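Local coordinates for DUF269-containing protein (Cyanothece sp. ATCC 51142, PDB 3NJ2) that is of unknown function but belongs to the DUF269 family and is associated with nitrogen fixation in this cyanobacterium, at residues 27-30 and 31-35; 41-44 and 45-49; 54-57 and 58-62; 65-68 and 69-73; 85-88 and 89-93. One frame throughout, in Å; residues are numbered along the deposited sequence.

Contact 1: residues 27-30 and 31-35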
# COMPACT_ATOMS: atom_id res chain seq x y z
N ASN B 27 4.23 -3.27 -34.11
CA ASN B 27 4.43 -3.48 -32.67
C ASN B 27 5.76 -2.84 -32.24
O ASN B 27 5.85 -2.20 -31.18
CB ASN B 27 4.46 -4.98 -32.31
CG ASN B 27 3.11 -5.66 -32.48
OD1 ASN B 27 2.04 -5.04 -32.42
ND2 ASN B 27 3.17 -6.98 -32.69
N THR B 28 6.80 -3.01 -33.07
CA THR B 28 8.11 -2.43 -32.72
C THR B 28 8.00 -0.91 -32.67
O THR B 28 8.57 -0.27 -31.78
CB THR B 28 9.23 -2.92 -33.70
OG1 THR B 28 9.25 -4.35 -33.71
CG2 THR B 28 10.62 -2.37 -33.33
N LEU B 29 7.29 -0.32 -33.63
CA LEU B 29 7.14 1.12 -33.63
C LEU B 29 6.38 1.58 -32.39
O LEU B 29 6.81 2.51 -31.77
CB LEU B 29 6.46 1.65 -34.89
CG LEU B 29 7.47 2.06 -36.00
CD1 LEU B 29 6.90 1.68 -37.32
CD2 LEU B 29 7.90 3.55 -35.97
N LEU B 30 5.32 0.86 -32.01
CA LEU B 30 4.54 1.26 -30.81
C LEU B 30 5.42 1.20 -29.59
O LEU B 30 5.41 2.11 -28.75
CB LEU B 30 3.26 0.34 -30.72
CG LEU B 30 2.38 0.70 -29.54
CD1 LEU B 30 1.84 2.14 -29.61
CD2 LEU B 30 1.25 -0.32 -29.54
N VAL B 31 6.23 0.14 -29.46
CA VAL B 31 7.01 -0.01 -28.23
C VAL B 31 8.05 1.08 -28.15
O VAL B 31 8.31 1.60 -27.11
CB VAL B 31 7.67 -1.42 -28.16
CG1 VAL B 31 8.71 -1.47 -27.05
CG2 VAL B 31 6.54 -2.46 -27.92
N GLU B 32 8.64 1.43 -29.29
CA GLU B 32 9.76 2.38 -29.26
C GLU B 32 9.28 3.87 -29.24
O GLU B 32 10.05 4.74 -28.79
CB GLU B 32 10.65 2.19 -30.52
CG GLU B 32 11.29 0.81 -30.64
CD GLU B 32 12.33 0.55 -29.58
OE1 GLU B 32 12.92 1.51 -29.05
OE2 GLU B 32 12.54 -0.67 -29.28
N GLN B 33 8.07 4.12 -29.74
CA GLN B 33 7.50 5.49 -29.83
C GLN B 33 6.67 5.89 -28.58
O GLN B 33 6.69 7.01 -28.13
CB GLN B 33 6.58 5.62 -31.01
CG GLN B 33 7.29 5.78 -32.41
CD GLN B 33 6.27 6.22 -33.45
OE1 GLN B 33 5.31 5.54 -33.70
NE2 GLN B 33 6.46 7.40 -34.00
N SER B 34 5.88 4.95 -28.08
CA SER B 34 5.04 5.32 -26.95
C SER B 34 5.73 5.80 -25.71
O SER B 34 6.57 5.11 -25.20
CB SER B 34 4.19 4.10 -26.58
OG SER B 34 3.55 4.33 -25.30
N PRO B 35 5.40 7.00 -25.17
CA PRO B 35 6.10 7.42 -23.94
C PRO B 35 5.77 6.45 -22.77
O PRO B 35 6.61 6.23 -21.97
CB PRO B 35 5.55 8.82 -23.68
CG PRO B 35 5.29 9.31 -25.07
CD PRO B 35 4.70 8.14 -25.83

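Contact 2: residues 41-44 and 45-49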
# COMPACT_ATOMS: atom_id res chain seq x y z
N VAL B 41 9.35 0.08 -20.14
CA VAL B 41 10.68 -0.60 -20.44
C VAL B 41 11.78 -0.09 -19.49
O VAL B 41 12.56 -0.87 -18.90
CB VAL B 41 11.18 -0.44 -21.93
CG1 VAL B 41 12.59 -1.01 -22.16
CG2 VAL B 41 10.21 -1.08 -22.87
N GLN B 42 11.83 1.20 -19.32
CA GLN B 42 12.81 1.81 -18.36
C GLN B 42 12.71 1.20 -16.95
O GLN B 42 13.70 0.84 -16.30
CB GLN B 42 12.67 3.29 -18.32
CG GLN B 42 13.62 4.00 -17.35
CD GLN B 42 13.29 5.51 -17.21
OE1 GLN B 42 12.21 5.99 -17.66
NE2 GLN B 42 14.18 6.24 -16.55
N GLN B 43 11.48 1.08 -16.44
CA GLN B 43 11.33 0.53 -15.11
C GLN B 43 11.73 -0.94 -15.05
O GLN B 43 12.40 -1.33 -14.16
CB GLN B 43 9.86 0.74 -14.59
CG GLN B 43 9.52 2.25 -14.49
CD GLN B 43 10.25 2.94 -13.31
OE1 GLN B 43 10.46 2.34 -12.27
NE2 GLN B 43 10.61 4.18 -13.49
N ILE B 44 11.34 -1.73 -16.03
CA ILE B 44 11.64 -3.18 -16.04
C ILE B 44 13.19 -3.34 -15.98
O ILE B 44 13.73 -4.17 -15.23
CB ILE B 44 11.03 -3.96 -17.27
CG1 ILE B 44 9.49 -4.03 -17.19
CG2 ILE B 44 11.57 -5.39 -17.26
CD1 ILE B 44 8.98 -4.96 -16.03
N ARG B 45 13.89 -2.52 -16.78
CA ARG B 45 15.37 -2.62 -16.83
C ARG B 45 16.04 -2.16 -15.57
O ARG B 45 17.15 -2.60 -15.21
CB ARG B 45 15.91 -1.83 -18.03
CG ARG B 45 15.43 -2.45 -19.42
CD ARG B 45 16.15 -1.77 -20.59
NE ARG B 45 15.81 -2.16 -21.98
CZ ARG B 45 16.19 -3.30 -22.57
NH1 ARG B 45 17.00 -4.12 -21.90
NH2 ARG B 45 15.74 -3.56 -23.76
N ALA B 46 15.38 -1.24 -14.88
CA ALA B 46 15.94 -0.67 -13.66
C ALA B 46 15.85 -1.67 -12.50
O ALA B 46 16.55 -1.52 -11.51
CB ALA B 46 15.17 0.64 -13.34
N TYR B 47 14.97 -2.67 -12.61
CA TYR B 47 14.71 -3.61 -11.53
C TYR B 47 15.10 -5.03 -11.91
O TYR B 47 14.31 -5.99 -11.83
CB TYR B 47 13.27 -3.47 -10.98
CG TYR B 47 13.06 -2.12 -10.29
CD1 TYR B 47 13.42 -1.92 -8.94
CD2 TYR B 47 12.47 -1.05 -10.97
CE1 TYR B 47 13.20 -0.72 -8.31
CE2 TYR B 47 12.28 0.20 -10.37
CZ TYR B 47 12.65 0.37 -9.02
OH TYR B 47 12.46 1.60 -8.45
N ASP B 48 16.32 -5.13 -12.38
CA ASP B 48 16.84 -6.33 -13.00
C ASP B 48 18.12 -6.71 -12.28
O ASP B 48 19.22 -6.29 -12.70
CB ASP B 48 17.14 -6.00 -14.48
CG ASP B 48 17.66 -7.20 -15.28
OD1 ASP B 48 17.69 -8.33 -14.78
OD2 ASP B 48 18.00 -6.99 -16.45
N HIS B 49 17.96 -7.52 -11.22
CA HIS B 49 19.06 -7.89 -10.35
C HIS B 49 20.22 -8.47 -11.15
O HIS B 49 21.33 -7.92 -11.13
CB HIS B 49 18.61 -8.83 -9.21
CG HIS B 49 19.76 -9.37 -8.40
ND1 HIS B 49 20.03 -10.72 -8.29
CD2 HIS B 49 20.72 -8.73 -7.68
CE1 HIS B 49 21.10 -10.89 -7.53
NE2 HIS B 49 21.53 -9.70 -7.14
O HOH W 1 11.40 3.24 -10.03
O HOH W 2 12.30 -5.88 -13.70

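Contact 3: residues 54-57 and 58-62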
# COMPACT_ATOMS: atom_id res chain seq x y z
N ARG B 54 19.67 -7.21 -20.26
CA ARG B 54 20.67 -6.33 -20.89
C ARG B 54 20.90 -6.57 -22.41
O ARG B 54 21.16 -5.66 -23.19
CB ARG B 54 21.97 -6.50 -20.12
CG ARG B 54 22.01 -5.69 -18.82
CD ARG B 54 23.40 -5.90 -18.19
NE ARG B 54 23.60 -7.34 -18.01
CZ ARG B 54 24.52 -7.89 -17.23
NH1 ARG B 54 25.37 -7.11 -16.56
NH2 ARG B 54 24.59 -9.22 -17.13
N THR B 55 20.79 -7.81 -22.84
CA THR B 55 21.17 -8.09 -24.24
C THR B 55 19.95 -8.18 -25.17
O THR B 55 20.09 -8.47 -26.37
CB THR B 55 21.99 -9.37 -24.40
OG1 THR B 55 21.13 -10.49 -24.12
CG2 THR B 55 23.20 -9.31 -23.45
N TRP B 56 18.73 -7.89 -24.64
CA TRP B 56 17.48 -8.09 -25.40
C TRP B 56 16.77 -6.78 -25.74
O TRP B 56 16.96 -5.80 -25.03
CB TRP B 56 16.45 -8.98 -24.64
CG TRP B 56 17.05 -10.34 -24.19
CD1 TRP B 56 17.35 -10.77 -22.89
CD2 TRP B 56 17.45 -11.41 -25.05
NE1 TRP B 56 17.91 -12.04 -22.94
CE2 TRP B 56 17.94 -12.44 -24.24
CE3 TRP B 56 17.36 -11.61 -26.45
CZ2 TRP B 56 18.42 -13.66 -24.78
CZ3 TRP B 56 17.85 -12.78 -26.98
CH2 TRP B 56 18.31 -13.82 -26.13
N THR B 57 16.00 -6.82 -26.83
CA THR B 57 15.22 -5.66 -27.21
C THR B 57 14.18 -5.23 -26.23
O THR B 57 13.68 -6.07 -25.44
CB THR B 57 14.54 -5.80 -28.56
OG1 THR B 57 13.63 -6.85 -28.60
CG2 THR B 57 15.57 -6.16 -29.61
N ASP B 58 13.76 -3.99 -26.38
CA ASP B 58 12.60 -3.51 -25.60
C ASP B 58 11.39 -4.39 -25.78
O ASP B 58 10.68 -4.56 -24.82
CB ASP B 58 12.27 -2.05 -25.95
CG ASP B 58 13.39 -1.07 -25.61
OD1 ASP B 58 14.41 -1.30 -24.86
OD2 ASP B 58 13.17 0.11 -26.06
N GLU B 59 11.12 -4.86 -26.98
CA GLU B 59 9.91 -5.63 -27.29
C GLU B 59 9.94 -6.90 -26.46
O GLU B 59 8.90 -7.37 -25.89
CB GLU B 59 9.94 -5.97 -28.81
CG GLU B 59 9.62 -4.72 -29.62
CD GLU B 59 10.79 -3.69 -29.84
OE1 GLU B 59 11.98 -3.98 -29.68
OE2 GLU B 59 10.49 -2.54 -30.24
N LEU B 60 11.09 -7.53 -26.39
CA LEU B 60 11.18 -8.78 -25.64
C LEU B 60 10.98 -8.54 -24.14
O LEU B 60 10.34 -9.37 -23.39
CB LEU B 60 12.53 -9.44 -25.86
CG LEU B 60 12.61 -10.89 -25.47
CD1 LEU B 60 11.42 -11.79 -25.95
CD2 LEU B 60 14.01 -11.50 -25.93
N VAL B 61 11.53 -7.44 -23.66
CA VAL B 61 11.47 -7.07 -22.25
C VAL B 61 10.03 -6.88 -21.75
O VAL B 61 9.71 -7.37 -20.62
CB VAL B 61 12.45 -5.90 -21.94
CG1 VAL B 61 12.16 -5.32 -20.54
CG2 VAL B 61 13.90 -6.44 -22.06
N ILE B 62 9.17 -6.36 -22.63
CA ILE B 62 7.81 -6.00 -22.24
C ILE B 62 6.86 -7.19 -22.60
O ILE B 62 5.70 -7.13 -22.23
CB ILE B 62 7.21 -4.87 -23.05
CG1 ILE B 62 8.10 -3.68 -23.26
CG2 ILE B 62 5.95 -4.33 -22.34
CD1 ILE B 62 7.17 -2.50 -23.82

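Contact 4: residues 65-68 and 69-73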
# COMPACT_ATOMS: atom_id res chain seq x y z
N TYR B 65 4.05 -8.87 -20.41
CA TYR B 65 2.79 -8.13 -20.09
C TYR B 65 1.65 -8.48 -21.01
O TYR B 65 0.50 -8.07 -20.75
CB TYR B 65 3.06 -6.61 -20.20
CG TYR B 65 3.84 -6.05 -19.04
CD1 TYR B 65 5.25 -6.07 -19.04
CD2 TYR B 65 3.19 -5.55 -17.92
CE1 TYR B 65 5.96 -5.56 -17.96
CE2 TYR B 65 3.86 -5.07 -16.86
CZ TYR B 65 5.27 -5.09 -16.84
OH TYR B 65 5.93 -4.57 -15.74
N VAL B 66 1.96 -9.05 -22.18
CA VAL B 66 0.94 -9.34 -23.19
C VAL B 66 0.72 -10.81 -23.24
O VAL B 66 1.64 -11.58 -23.50
CB VAL B 66 1.33 -8.68 -24.58
CG1 VAL B 66 0.29 -8.95 -25.68
CG2 VAL B 66 1.50 -7.14 -24.40
N ILE B 67 -0.52 -11.21 -22.93
CA ILE B 67 -0.80 -12.62 -22.73
C ILE B 67 -2.19 -12.78 -23.26
O ILE B 67 -3.08 -12.05 -22.84
CB ILE B 67 -0.80 -13.03 -21.18
CG1 ILE B 67 0.49 -12.76 -20.39
CG2 ILE B 67 -0.95 -14.56 -21.06
CD1 ILE B 67 0.30 -12.86 -18.82
N PRO B 68 -2.40 -13.74 -24.18
CA PRO B 68 -3.72 -13.99 -24.74
C PRO B 68 -4.81 -14.20 -23.65
O PRO B 68 -4.58 -14.91 -22.69
CB PRO B 68 -3.50 -15.25 -25.59
CG PRO B 68 -1.97 -15.25 -25.93
CD PRO B 68 -1.40 -14.72 -24.61
N LYS B 69 -5.99 -13.61 -23.87
CA LYS B 69 -7.11 -13.66 -22.90
C LYS B 69 -7.31 -15.08 -22.33
O LYS B 69 -7.41 -15.29 -21.11
CB LYS B 69 -8.38 -13.16 -23.61
CG LYS B 69 -9.67 -13.03 -22.76
CD LYS B 69 -10.95 -13.52 -23.55
CE LYS B 69 -11.40 -12.58 -24.71
NZ LYS B 69 -12.91 -12.56 -24.87
N LYS B 70 -7.26 -16.04 -23.23
CA LYS B 70 -7.56 -17.43 -22.92
C LYS B 70 -6.50 -18.04 -22.02
O LYS B 70 -6.84 -18.69 -21.06
CB LYS B 70 -7.72 -18.21 -24.24
CG LYS B 70 -7.61 -19.70 -24.14
CD LYS B 70 -9.03 -20.35 -24.26
CE LYS B 70 -8.97 -21.82 -24.68
NZ LYS B 70 -8.03 -22.63 -23.85
N LYS B 71 -5.23 -17.77 -22.31
CA LYS B 71 -4.09 -18.22 -21.48
C LYS B 71 -4.12 -17.53 -20.13
O LYS B 71 -3.89 -18.17 -19.09
CB LYS B 71 -2.75 -17.95 -22.22
CG LYS B 71 -1.50 -18.51 -21.59
CD LYS B 71 -0.26 -18.21 -22.47
CE LYS B 71 1.05 -18.23 -21.67
NZ LYS B 71 1.48 -19.64 -21.34
N ARG B 72 -4.45 -16.23 -20.16
CA ARG B 72 -4.54 -15.47 -18.93
C ARG B 72 -5.57 -16.03 -17.93
O ARG B 72 -5.24 -16.20 -16.71
CB ARG B 72 -4.81 -14.02 -19.23
CG ARG B 72 -3.86 -13.15 -18.55
CD ARG B 72 -4.00 -11.69 -18.94
NE ARG B 72 -5.33 -11.13 -19.14
CZ ARG B 72 -5.77 -10.65 -20.30
NH1 ARG B 72 -5.06 -10.81 -21.42
NH2 ARG B 72 -6.98 -10.08 -20.37
N ARG B 73 -6.77 -16.33 -18.47
CA ARG B 73 -7.93 -16.85 -17.68
C ARG B 73 -7.56 -18.16 -17.00
O ARG B 73 -8.11 -18.48 -15.96
CB ARG B 73 -9.24 -16.94 -18.48
CG ARG B 73 -9.40 -18.13 -19.49
CD ARG B 73 -10.84 -18.31 -20.07
NE ARG B 73 -10.89 -17.99 -21.50
CZ ARG B 73 -11.33 -16.84 -22.03
NH1 ARG B 73 -11.84 -15.86 -21.27
NH2 ARG B 73 -11.29 -16.66 -23.35

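Contact 5: residues 85-88 and 89-93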
# COMPACT_ATOMS: atom_id res chain seq x y z
N THR B 85 5.73 -11.77 -11.21
CA THR B 85 4.45 -11.18 -11.63
C THR B 85 4.21 -9.94 -10.75
O THR B 85 3.78 -8.88 -11.26
CB THR B 85 3.29 -12.16 -11.45
OG1 THR B 85 3.48 -13.25 -12.38
CG2 THR B 85 1.96 -11.46 -11.92
N LYS B 86 4.45 -10.07 -9.44
CA LYS B 86 4.31 -8.92 -8.53
C LYS B 86 5.21 -7.73 -8.95
O LYS B 86 4.74 -6.58 -8.99
CB LYS B 86 4.57 -9.31 -7.09
CG LYS B 86 4.44 -8.19 -6.18
CD LYS B 86 4.65 -8.62 -4.75
CE LYS B 86 4.21 -7.51 -3.83
NZ LYS B 86 4.17 -8.08 -2.42
N LEU B 87 6.43 -8.07 -9.36
CA LEU B 87 7.39 -7.06 -9.86
C LEU B 87 6.88 -6.46 -11.18
O LEU B 87 7.01 -5.22 -11.36
CB LEU B 87 8.80 -7.73 -9.99
CG LEU B 87 9.84 -6.65 -10.40
CD1 LEU B 87 10.01 -5.43 -9.49
CD2 LEU B 87 11.21 -7.34 -10.44
N ARG B 88 6.24 -7.22 -12.06
CA ARG B 88 5.57 -6.63 -13.26
C ARG B 88 4.51 -5.64 -12.88
O ARG B 88 4.46 -4.59 -13.46
CB ARG B 88 4.93 -7.62 -14.30
CG ARG B 88 6.03 -8.39 -15.07
CD ARG B 88 5.46 -8.99 -16.30
NE ARG B 88 4.40 -9.97 -15.93
CZ ARG B 88 4.67 -11.21 -15.52
NH1 ARG B 88 5.93 -11.66 -15.44
NH2 ARG B 88 3.68 -12.04 -15.18
N ILE B 89 3.67 -5.97 -11.91
CA ILE B 89 2.64 -5.02 -11.57
C ILE B 89 3.30 -3.81 -10.90
O ILE B 89 2.85 -2.67 -11.25
CB ILE B 89 1.71 -5.65 -10.51
CG1 ILE B 89 1.09 -6.89 -11.05
CG2 ILE B 89 0.59 -4.62 -10.06
CD1 ILE B 89 0.26 -7.70 -10.04
N LEU B 90 4.34 -3.93 -10.04
CA LEU B 90 5.02 -2.76 -9.46
C LEU B 90 5.62 -1.90 -10.57
O LEU B 90 5.41 -0.67 -10.56
CB LEU B 90 6.07 -3.27 -8.49
CG LEU B 90 6.60 -2.43 -7.37
CD1 LEU B 90 5.49 -1.66 -6.64
CD2 LEU B 90 7.23 -3.45 -6.41
N CYS B 91 6.19 -2.53 -11.59
CA CYS B 91 6.82 -1.75 -12.65
C CYS B 91 5.85 -1.00 -13.51
O CYS B 91 6.11 0.17 -13.90
CB CYS B 91 7.71 -2.62 -13.53
SG CYS B 91 9.32 -3.06 -12.67
N TYR B 92 4.67 -1.59 -13.74
CA TYR B 92 3.55 -0.92 -14.41
C TYR B 92 3.15 0.33 -13.68
O TYR B 92 3.11 1.46 -14.28
CB TYR B 92 2.37 -1.92 -14.52
CG TYR B 92 1.14 -1.40 -15.18
CD1 TYR B 92 1.06 -1.28 -16.60
CD2 TYR B 92 0.03 -1.07 -14.44
CE1 TYR B 92 -0.12 -0.83 -17.25
CE2 TYR B 92 -1.13 -0.69 -15.07
CZ TYR B 92 -1.18 -0.56 -16.47
OH TYR B 92 -2.33 -0.11 -17.05
N PHE B 93 2.94 0.22 -12.37
CA PHE B 93 2.54 1.41 -11.61
C PHE B 93 3.66 2.43 -11.45
O PHE B 93 3.37 3.62 -11.38
CB PHE B 93 1.75 1.05 -10.34
CG PHE B 93 0.38 0.48 -10.69
CD1 PHE B 93 -0.64 1.36 -11.03
CD2 PHE B 93 0.11 -0.94 -10.65
CE1 PHE B 93 -1.80 0.85 -11.42
CE2 PHE B 93 -1.10 -1.45 -11.08
CZ PHE B 93 -2.06 -0.53 -11.45

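Contact 1: residues 27-30 and 31-35
Four backbone hydrogen bonds of 2.9 to 3.0 Å tie residues 27-30 to 31-35, each four residues along: Val31 N to Asn27 O, Glu32 N to Thr28 O, Gln33 N to Leu29 O, and Ser34 N to Leu30 O. These are the last alpha-helical turns of helix 24-33. Ser34 is the first residue to leave that helix and the N-cap of helix 35-46: its OG, anti to the backbone N (chi1 168°), bonds Leu37 N. A second bond joins it to Asn151 OD1 on helix 147-167. Apolar packing is sparse. Leu29 and Gln33 run alongside each other on the exposed face, with Leu29 CD2 4.0 Å from Gln33 OE1. Thr28 CG2 lies 4.2 Å from Glu32 CG, and that CG also rests against Thr28 O. Leu30 CD1 comes to 4.3 Å from Ser34 CB. On the inward side, Val31 CG2, set beside its own backbone N, meets Asn27 O at 3.3 Å, while the valine packs on Asp58, Glu59 and Ile62 of helix 58-62. Thr28 OG1 bonds back to Ser24 O, and the Glu32 carboxylate lies close to those of Asp58 and Glu59, probably raising the pKa of one.

Contact 2: residues 41-44 and 45-49
Arg45 reaches back along helix 35-46 over the residue one turn earlier, Val41. Its CB lies 3.6 Å from Val41 O, the carbonyl that accepts the Arg45 N-H in a straight helical bond of 3.0 Å. CG, placed beside the backbone N (chi1 -64°), comes to 3.3 Å from the same oxygen. From CG to NE the chain is extended and runs side by side with the valine, CD at 4.0 Å and NE at 3.4 Å from Val41 CG1. The two terminal nitrogens go to partners outside the turn: NH2 bridges to Asp58 OD1 and bonds Trp56 O, while NH1 bonds Tyr53 O. Were an alanine here, Asp58 would probably lose its cationic mate, Trp56 O and Tyr53 O their donors, and Val41 CG1 the chain running beside it. Gln43 and Tyr47 form a second such pair, Gln43 OE1 lying in the ring plane at 3.4 Å from Tyr47 CE2; one water joins that oxygen to Tyr47 OH, and another links Ile44 O to Tyr47 O where the helix runs out. Helix 35-46 packs against two others here: Val41, Ile44 and Arg45 on helix 58-62, and Gln43 and Ile44 on helix 83-104.

Contact 3: residues 54-57 and 58-62
Thr57 and Leu60 meet at the start of helix 58-62, where Thr57 is the N-cap: its OG1 accepts from Leu60 N in a weak capping bond of 3.4 Å. The hydroxyl can face the helix end because it stands between the backbone N and the carbonyl carbon (chi1 62°). The Thr57 carbonyl opens the regular pattern, taking Val61 N at 3.1 Å in the carbonyl plane. Glu59 doubles back at chi2 (79°), which brings its OE1 to 3.3 Å from Thr57 CB as the two side chains pass at a slant.

One residue before the cap, Trp56 lies alongside Leu60, both side chains heading the same way. Leu60 CD2 sits 3.1 Å above the indole plane but offset toward the rim, nearest CE3, and Thr55 OG1 lies over the opposite face. Trp56 CB makes a looser contact with Val61 CG2 at 4.4 Å. This is a surface arrangement, with the indole and the leucine both largely exposed.

Neighbouring helices set the outer shell. Asp58, the salt-bridge partner of Arg45, also accepts from Gln38 NE2 at its OD2. Thr28 of helix 24-33 packs on Glu59, Val41 of helix 35-46 on Ile62, and Val61 packs on Ile44 and Arg45 of that same helix. Between the loop and the first turn, the closest apolar approach is Leu60 CD2 to Trp56 CE3, 3.4 Å.

Contact 4: residues 65-68 and 69-73
Ile67 and Arg72 cross at a slant, the aliphatic part of the arginine lying against the isoleucine while its guanidinium returns to the backbone. Arg72 CG packs 4.0 Å from Ile67 CB, and CD is at a similar distance. A bend at chi3 (39°) then turns the end group so that NH1 donates to Ile67 O at 2.7 Å. The oxygen lies at the guanidinium edge, only 10° out of its plane, and the donor approaches nearly in line with the carbonyl, although the N-H itself is bent. The same NH1 has a salt bridge to Asp145, which puts a carbonyl and a carboxylate on one nitrogen.

Pro68 holds the N-cap position of the short helix 69-73, and its carbonyl takes Arg72 N at 2.9 Å in a nearly straight bond. Arg72 is thus gripped by main chain at both ends, by Pro68 at its backbone N and by Ile67 at its tip. Replacement by a leucine would probably leave Ile67 O and Asp145 without this donor, and the helix without its side-chain tie back to Ile67.

Lys71 meets Ile67 differently, crossing it at about a right angle: its CB, CG and CD each lie 4.0 Å from Ile67 CG2, and the chain then leads away. Ile67 CG2 touches both Lys71 and Arg72. Upstream of the proline, backbone hydrogen bonds join Tyr65 and Ile67 to Phe144.

Contact 5: residues 85-88 and 89-93
Arg88 O is gripped by two donors: Tyr92 N, at 3.0 Å from within the long alpha-helix 83-104, and the hydroxyl of Tyr65, from the loop before helix 69-73. The Tyr92 bond is one of four that join residues 85-88 to 89-93 as successive helical turns. Cys91 N to Leu87 O, at 2.8 Å, is the shortest of them; Leu90 N reaches Lys86 O at 2.9 Å, and Ile89 N bonds Thr85 O in the same spacing.

Side chains meet most plainly at Leu87 and Cys91. The sulfur stands beside its own backbone N (chi1 -75°), which directs it back over the preceding turn, 4.0 Å from Leu87 CD1; Leu87 O lies 3.4 Å from SG. Ile89 folds the same way, CG1 coming to 3.4 Å from Thr85 O. The Arg88 chain bends at chi3 (-62°) and lays one face of its guanidinium over Thr85, whose CA is 3.7 Å above the plane, offset toward the rim.

Different faces of the helix serve different neighbours. Ile89, Leu90 and Phe93 turn to strand 109-114, Cys91 to Gln43 and Ile44 of helix 35-46, and Tyr92 to helix 147-167, with its ring also meeting Phe142 edge-to-face. Tyr92 and Phe93 touch each other too: Tyr92 CD2 lies 3.5 Å above the Phe93 ring, displaced toward its rim, while Ile89 CG2 lies in the plane of that ring at its edge.

Overall arrangement
The five contacts follow in series along the chain, yet all are linked in space. Contacts 2 and 3, with centres about 10 Å apart, are tied through Arg45 NH2 and Asp58 OD1 (2.8 Å) and by Ile44 packing on Val61. Contact 1, its centre about 12 Å from that of contact 3, meets it through acidic side chains, Glu32 OE2 being 2.9 Å from Glu59 OE2. Contact 5, nearest the chain's centre, receives Ile44 of contact 2 on Cys91. Contact 4 lies on the surface and is joined to the rest through Tyr65, whose OH is 2.7 Å from Arg88 O of contact 5 and also touches Ile44 CD1. No active site or ligand is identified for this protein.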